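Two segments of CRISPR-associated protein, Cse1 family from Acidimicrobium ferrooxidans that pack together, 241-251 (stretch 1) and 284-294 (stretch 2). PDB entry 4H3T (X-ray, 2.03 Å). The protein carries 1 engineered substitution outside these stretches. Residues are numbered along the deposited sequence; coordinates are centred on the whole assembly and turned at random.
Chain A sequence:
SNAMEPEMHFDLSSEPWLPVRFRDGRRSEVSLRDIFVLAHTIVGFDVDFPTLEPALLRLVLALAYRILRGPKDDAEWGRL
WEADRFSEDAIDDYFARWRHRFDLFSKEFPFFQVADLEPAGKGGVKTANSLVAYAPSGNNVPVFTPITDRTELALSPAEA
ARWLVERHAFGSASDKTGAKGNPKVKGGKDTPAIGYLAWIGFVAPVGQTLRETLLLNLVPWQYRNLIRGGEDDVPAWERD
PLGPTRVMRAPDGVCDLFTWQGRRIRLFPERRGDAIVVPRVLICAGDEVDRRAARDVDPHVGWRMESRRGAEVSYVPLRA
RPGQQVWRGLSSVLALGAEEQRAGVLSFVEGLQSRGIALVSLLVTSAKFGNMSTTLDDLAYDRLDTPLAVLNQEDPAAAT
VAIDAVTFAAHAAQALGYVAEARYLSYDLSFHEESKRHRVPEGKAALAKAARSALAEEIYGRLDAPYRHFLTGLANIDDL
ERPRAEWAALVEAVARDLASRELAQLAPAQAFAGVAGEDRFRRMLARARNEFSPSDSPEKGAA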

ATOM      1  N   PRO A 241       6.184  12.498 -26.124  1.00 46.65           N
ATOM      2  CA  PRO A 241       5.181  11.440 -26.087  1.00 46.73           C
ATOM      3  C   PRO A 241       5.769  10.121 -26.582  1.00 49.56           C
ATOM      4  O   PRO A 241       6.618  10.109 -27.473  1.00 48.23           O
ATOM      5  CB  PRO A 241       4.072  11.941 -27.044  1.00 48.85           C
ATOM      6  CG  PRO A 241       4.692  13.047 -27.804  1.00 56.72           C
ATOM      7  CD  PRO A 241       5.792  13.603 -27.026  1.00 52.09           C
ATOM      8  N   LEU A 242       5.257   9.028 -26.061  1.00 45.47           N
ATOM      9  CA  LEU A 242       5.732   7.694 -26.416  1.00 44.80           C
ATOM     10  C   LEU A 242       4.946   7.063 -27.599  1.00 49.67           C
ATOM     11  O   LEU A 242       3.941   7.578 -28.066  1.00 50.84           O
ATOM     12  CB  LEU A 242       5.656   6.818 -25.166  1.00 42.45           C
ATOM     13  CG  LEU A 242       6.502   7.353 -23.992  1.00 46.81           C
ATOM     14  CD1 LEU A 242       6.413   6.491 -22.782  1.00 48.14           C
ATOM     15  CD2 LEU A 242       7.975   7.501 -24.370  1.00 53.34           C
ATOM     16  N   GLY A 243       5.529   6.028 -28.152  1.00 46.57           N
ATOM     17  CA  GLY A 243       4.985   5.289 -29.273  1.00 45.72           C
ATOM     18  C   GLY A 243       4.691   3.854 -28.837  1.00 49.87           C
ATOM     19  O   GLY A 243       4.766   3.544 -27.649  1.00 48.14           O
ATOM     20  N   PRO A 244       4.471   2.942 -29.811  1.00 46.57           N
ATOM     21  CA  PRO A 244       4.225   1.524 -29.479  1.00 44.96           C
ATOM     22  C   PRO A 244       5.434   0.731 -28.963  1.00 49.06           C
ATOM     23  O   PRO A 244       5.239  -0.321 -28.377  1.00 49.34           O
ATOM     24  CB  PRO A 244       3.729   0.935 -30.796  1.00 47.29           C
ATOM     25  CG  PRO A 244       4.285   1.826 -31.855  1.00 53.68           C
ATOM     26  CD  PRO A 244       4.389   3.196 -31.262  1.00 48.22           C
ATOM     27  N   THR A 245       6.662   1.240 -29.126  1.00 46.73           N
ATOM     28  CA  THR A 245       7.876   0.563 -28.689  1.00 47.02           C
ATOM     29  C   THR A 245       8.034   0.786 -27.182  1.00 49.98           C
ATOM     30  O   THR A 245       7.523   1.775 -26.638  1.00 47.01           O
ATOM     31  CB  THR A 245       9.060   1.046 -29.482  1.00 55.04           C
ATOM     32  OG1 THR A 245       9.200   2.431 -29.222  1.00 54.51           O
ATOM     33  CG2 THR A 245       8.887   0.807 -30.978  1.00 50.12           C
ATOM     34  N   ARG A 246       8.745  -0.126 -26.523  1.00 47.57           N
ATOM     35  CA  ARG A 246       8.970  -0.049 -25.070  1.00 46.14           C
ATOM     36  C   ARG A 246      10.362  -0.547 -24.723  1.00 49.30           C
ATOM     37  O   ARG A 246      11.017  -1.227 -25.517  1.00 49.92           O
ATOM     38  CB  ARG A 246       7.897  -0.864 -24.335  1.00 43.72           C
ATOM     39  CG  ARG A 246       8.067  -2.395 -24.451  1.00 47.01           C
ATOM     40  CD  ARG A 246       6.772  -3.127 -24.248  1.00 48.90           C
ATOM     41  NE  ARG A 246       6.962  -4.566 -24.037  1.00 47.93           N
ATOM     42  CZ  ARG A 246       7.219  -5.183 -22.894  1.00 53.07           C
ATOM     43  NH1 ARG A 246       7.345  -6.497 -22.864  1.00 46.72           N
ATOM     44  NH2 ARG A 246       7.325  -4.489 -21.753  1.00 44.04           N
ATOM     45  N   VAL A 247      10.806  -0.211 -23.543  1.00 47.27           N
ATOM     46  CA  VAL A 247      12.161  -0.534 -23.069  1.00 49.28           C
ATOM     47  C   VAL A 247      12.120  -0.896 -21.617  1.00 52.03           C
ATOM     48  O   VAL A 247      11.141  -0.584 -20.920  1.00 50.12           O
ATOM     49  CB  VAL A 247      13.179   0.681 -23.263  1.00 53.05           C
ATOM     50  CG1 VAL A 247      13.368   1.080 -24.727  1.00 53.74           C
ATOM     51  CG2 VAL A 247      12.793   1.884 -22.442  1.00 50.91           C
HETATM   52  N   MSE A 248      13.231  -1.452 -21.143  1.00 49.65           N
HETATM   53  CA  MSE A 248      13.553  -1.541 -19.720  1.00 50.32           C
HETATM   54  C   MSE A 248      14.524  -0.370 -19.495  1.00 55.13           C
HETATM   55  O   MSE A 248      15.488  -0.272 -20.238  1.00 55.25           O
HETATM   56  CB  MSE A 248      14.167  -2.852 -19.251  1.00 53.43           C
HETATM   57  CG  MSE A 248      14.575  -2.722 -17.747  1.00 63.18           C
HETATM   58 SE   MSE A 248      15.321  -4.269 -16.981  0.61 74.93          SE
HETATM   59  CE  MSE A 248      13.650  -5.237 -16.743  1.00 70.87           C
ATOM     60  N   ARG A 249      14.267   0.485 -18.507  1.00 48.87           N
ATOM     61  CA  ARG A 249      15.025   1.712 -18.253  1.00 50.29           C
ATOM     62  C   ARG A 249      15.065   1.997 -16.770  1.00 51.60           C
ATOM     63  O   ARG A 249      14.067   1.800 -16.065  1.00 46.97           O
ATOM     64  CB  ARG A 249      14.271   2.879 -18.987  1.00 52.43           C
ATOM     65  CG  ARG A 249      14.823   4.240 -18.837  1.00 66.96           C
ATOM     66  CD  ARG A 249      14.236   5.196 -19.877  1.00 53.77           C
ATOM     67  NE  ARG A 249      12.876   5.666 -19.591  1.00 52.50           N
ATOM     68  CZ  ARG A 249      12.579   6.572 -18.657  1.00 57.57           C
ATOM     69  NH1 ARG A 249      13.526   7.052 -17.866  1.00 47.66           N
ATOM     70  NH2 ARG A 249      11.324   6.964 -18.475  1.00 49.63           N
ATOM     71  N   ALA A 250      16.159   2.598 -16.328  1.00 49.85           N
ATOM     72  CA  ALA A 250      16.307   3.099 -14.969  1.00 49.51           C
ATOM     73  C   ALA A 250      15.584   4.431 -14.853  1.00 53.85           C
ATOM     74  O   ALA A 250      15.847   5.318 -15.644  1.00 56.30           O
ATOM     75  CB  ALA A 250      17.789   3.273 -14.615  1.00 51.43           C
ATOM     76  N   PRO A 251      14.751   4.666 -13.833  1.00 48.21           N
ATOM     77  CA  PRO A 251      14.127   6.008 -13.711  1.00 47.00           C
ATOM     78  C   PRO A 251      15.158   7.094 -13.370  1.00 52.96           C
ATOM     79  O   PRO A 251      16.108   6.800 -12.681  1.00 52.60           O
ATOM     80  CB  PRO A 251      13.049   5.827 -12.638  1.00 46.89           C
ATOM     81  CG  PRO A 251      13.327   4.518 -11.991  1.00 53.28           C
ATOM     82  CD  PRO A 251      14.314   3.736 -12.791  1.00 49.89           C
ATOM     83  N   CYS A 284      -1.803  -2.073 -24.006  1.00 39.02           N
ATOM     84  CA  CYS A 284      -0.622  -2.808 -24.468  1.00 40.37           C
ATOM     85  C   CYS A 284       0.495  -2.655 -23.488  1.00 41.03           C
ATOM     86  O   CYS A 284       0.480  -1.779 -22.615  1.00 37.80           O
ATOM     87  CB  CYS A 284      -0.201  -2.314 -25.848  1.00 41.08           C
ATOM     88  SG  CYS A 284      -1.507  -2.392 -27.091  1.00 45.59           S
ATOM     89  N   ALA A 285       1.534  -3.470 -23.686  1.00 36.43           N
ATOM     90  CA  ALA A 285       2.709  -3.427 -22.819  1.00 36.86           C
ATOM     91  C   ALA A 285       3.485  -2.144 -22.934  1.00 40.58           C
ATOM     92  O   ALA A 285       3.617  -1.603 -24.017  1.00 40.59           O
ATOM     93  CB  ALA A 285       3.617  -4.587 -23.169  1.00 38.31           C
ATOM     94  N   GLY A 286       4.017  -1.664 -21.827  1.00 38.67           N
ATOM     95  CA  GLY A 286       4.868  -0.467 -21.849  1.00 39.02           C
ATOM     96  C   GLY A 286       6.222  -0.723 -21.209  1.00 43.06           C
ATOM     97  O   GLY A 286       6.779  -1.833 -21.248  1.00 41.27           O
ATOM     98  N   ASP A 287       6.809   0.341 -20.686  1.00 40.94           N
ATOM     99  CA  ASP A 287       8.151   0.280 -20.193  1.00 39.39           C
ATOM    100  C   ASP A 287       8.287  -0.435 -18.866  1.00 42.14           C
ATOM    101  O   ASP A 287       7.453  -0.319 -17.988  1.00 41.21           O
ATOM    102  CB  ASP A 287       8.742   1.687 -20.029  1.00 42.27           C
ATOM    103  CG  ASP A 287       8.889   2.487 -21.302  1.00 45.79           C
ATOM    104  OD1 ASP A 287       9.206   1.879 -22.359  1.00 44.35           O
ATOM    105  OD2 ASP A 287       8.646   3.735 -21.258  1.00 47.74           O
ATOM    106  N   GLU A 288       9.394  -1.132 -18.690  1.00 41.15           N
ATOM    107  CA  GLU A 288       9.661  -1.859 -17.454  1.00 41.70           C
ATOM    108  C   GLU A 288      10.667  -1.077 -16.619  1.00 47.54           C
ATOM    109  O   GLU A 288      11.625  -0.541 -17.174  1.00 44.97           O
ATOM    110  CB  GLU A 288      10.247  -3.240 -17.772  1.00 43.63           C
ATOM    111  CG  GLU A 288       9.403  -4.111 -18.719  1.00 53.89           C
ATOM    112  CD  GLU A 288       8.066  -4.609 -18.213  1.00 71.69           C
ATOM    113  OE1 GLU A 288       7.707  -4.248 -17.071  1.00 59.52           O
ATOM    114  OE2 GLU A 288       7.394  -5.388 -18.939  1.00 58.22           O
ATOM    115  N   VAL A 289      10.446  -0.989 -15.311  1.00 43.66           N
ATOM    116  CA  VAL A 289      11.334  -0.294 -14.410  1.00 43.81           C
ATOM    117  C   VAL A 289      12.512  -1.214 -14.079  1.00 50.67           C
ATOM    118  O   VAL A 289      12.319  -2.360 -13.650  1.00 47.68           O
ATOM    119  CB  VAL A 289      10.620   0.155 -13.103  1.00 44.31           C
ATOM    120  CG1 VAL A 289      11.596   0.823 -12.157  1.00 44.69           C
ATOM    121  CG2 VAL A 289       9.456   1.088 -13.380  1.00 42.65           C
ATOM    122  N   ASP A 290      13.714  -0.687 -14.218  1.00 50.65           N
ATOM    123  CA  ASP A 290      14.949  -1.343 -13.757  1.00 51.36           C
ATOM    124  C   ASP A 290      14.874  -1.411 -12.220  1.00 53.68           C
ATOM    125  O   ASP A 290      14.872  -0.383 -11.542  1.00 48.11           O
ATOM    126  CB  ASP A 290      16.154  -0.550 -14.247  1.00 52.35           C
ATOM    127  CG  ASP A 290      17.486  -1.177 -13.881  1.00 59.82           C
ATOM    128  OD1 ASP A 290      17.648  -1.576 -12.718  1.00 57.84           O
ATOM    129  OD2 ASP A 290      18.374  -1.226 -14.750  1.00 67.75           O
ATOM    130  N   ARG A 291      14.695  -2.620 -11.701  1.00 53.86           N
ATOM    131  CA  ARG A 291      14.418  -2.857 -10.278  1.00 54.43           C
ATOM    132  C   ARG A 291      15.598  -2.489  -9.366  1.00 60.16           C
ATOM    133  O   ARG A 291      15.351  -1.980  -8.257  1.00 57.90           O
ATOM    134  CB  ARG A 291      13.973  -4.311 -10.061  1.00 54.81           C
ATOM    135  CG  ARG A 291      12.627  -4.598 -10.770  1.00 50.77           C
ATOM    136  CD  ARG A 291      12.221  -6.063 -10.728  1.00 56.19           C
ATOM    137  NE  ARG A 291      10.825  -6.214 -11.184  1.00 63.08           N
ATOM    138  CZ  ARG A 291      10.081  -7.306 -11.035  1.00 66.85           C
ATOM    139  NH1 ARG A 291      10.558  -8.362 -10.403  1.00 56.56           N
ATOM    140  NH2 ARG A 291       8.850  -7.342 -11.504  1.00 58.94           N
ATOM    141  N   ARG A 292      16.850  -2.596  -9.877  1.00 58.77           N
ATOM    142  CA  ARG A 292      18.044  -2.175  -9.126  1.00 60.04           C
ATOM    143  C   ARG A 292      18.043  -0.678  -8.953  1.00 60.73           C
ATOM    144  O   ARG A 292      18.254  -0.184  -7.843  1.00 57.48           O
ATOM    145  CB  ARG A 292      19.336  -2.615  -9.849  1.00 65.02           C
ATOM    146  CG  ARG A 292      20.640  -2.264  -9.121  1.00 81.25           C
ATOM    147  CD  ARG A 292      21.721  -1.643 -10.010  1.00104.25           C
ATOM    148  NE  ARG A 292      21.665  -0.169 -10.056  1.00106.88           N
ATOM    149  CZ  ARG A 292      21.226   0.581 -11.075  1.00121.78           C
ATOM    150  NH1 ARG A 292      20.763   0.009 -12.191  1.00102.71           N
ATOM    151  NH2 ARG A 292      21.239   1.908 -10.983  1.00107.31           N
ATOM    152  N   ALA A 293      17.795   0.066 -10.049  1.00 56.08           N
ATOM    153  CA  ALA A 293      17.732   1.523  -9.970  1.00 54.15           C
ATOM    154  C   ALA A 293      16.543   2.010  -9.121  1.00 54.85           C
ATOM    155  O   ALA A 293      16.677   3.015  -8.451  1.00 54.20           O
ATOM    156  CB  ALA A 293      17.644   2.122 -11.374  1.00 55.56           C
ATOM    157  N   ALA A 294      15.386   1.284  -9.100  1.00 50.11           N
ATOM    158  CA  ALA A 294      14.204   1.702  -8.322  1.00 49.01           C
ATOM    159  C   ALA A 294      14.506   1.815  -6.823  1.00 47.03           C
ATOM    160  O   ALA A 294      13.978   2.701  -6.144  1.00 43.53           O
ATOM    161  CB  ALA A 294      13.047   0.700  -8.536  1.00 48.60           C
TER
HETATM  162  O   HOH W   1       3.191  -1.625 -26.857  1.00 42.98           O
HETATM  163  O   HOH W   2       8.331  -7.464 -20.286  1.00 59.58           O
HETATM  164  O   HOH W   3       8.893   5.162 -18.809  1.00 42.83           O
HETATM  165  O   HOH W   4      10.749   5.743 -21.711  1.00 52.34           O

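What does the start of stretch 2 offer to Arg-246? Ala-285 lays its methyl over one face of the guanidinium, with CB 3.5 Å from Arg-246 NE. Gly-286 follows at the edge of that group, near its plane, where its O accepts a hydrogen bond from Arg-246 NH2 at 2.8 Å.

How does Asp-287 hold a backbone that is not yet paired as strand? Its carboxylate stands in for a backbone acceptor: OD1 takes the hydrogen bond from Val-247 N at 2.9 Å. OD2 accepts from waters 3 and 4, which in turn accept from NH2 and NE of Arg-249.

Where does the parallel pairing run? Glu-288 N donates to Val-247 O (2.9 Å), Glu-288 O accepts from Arg-249 N (3.1 Å), and Asp-290 N donates to Arg-249 O (3.1 Å), so Glu-288 straddles Met-248 and then Arg-249 straddles Val-289. The Glu-288 side chain also forms a salt bridge, OE2 to Arg-246 NH2 at 3.0 Å.

What happens as the strand gives way to helix? Asp-290 caps it, OD1 accepting from Ala-293 N at 3.1 Å and weakly from Arg-292 N. The contact turns apolar here: Ala-293 CB meets Ala-250 CB at 3.4 Å, while Pro-251 CD lies 4.0 Å from both Val-289 CG1 and Ala-293 CB.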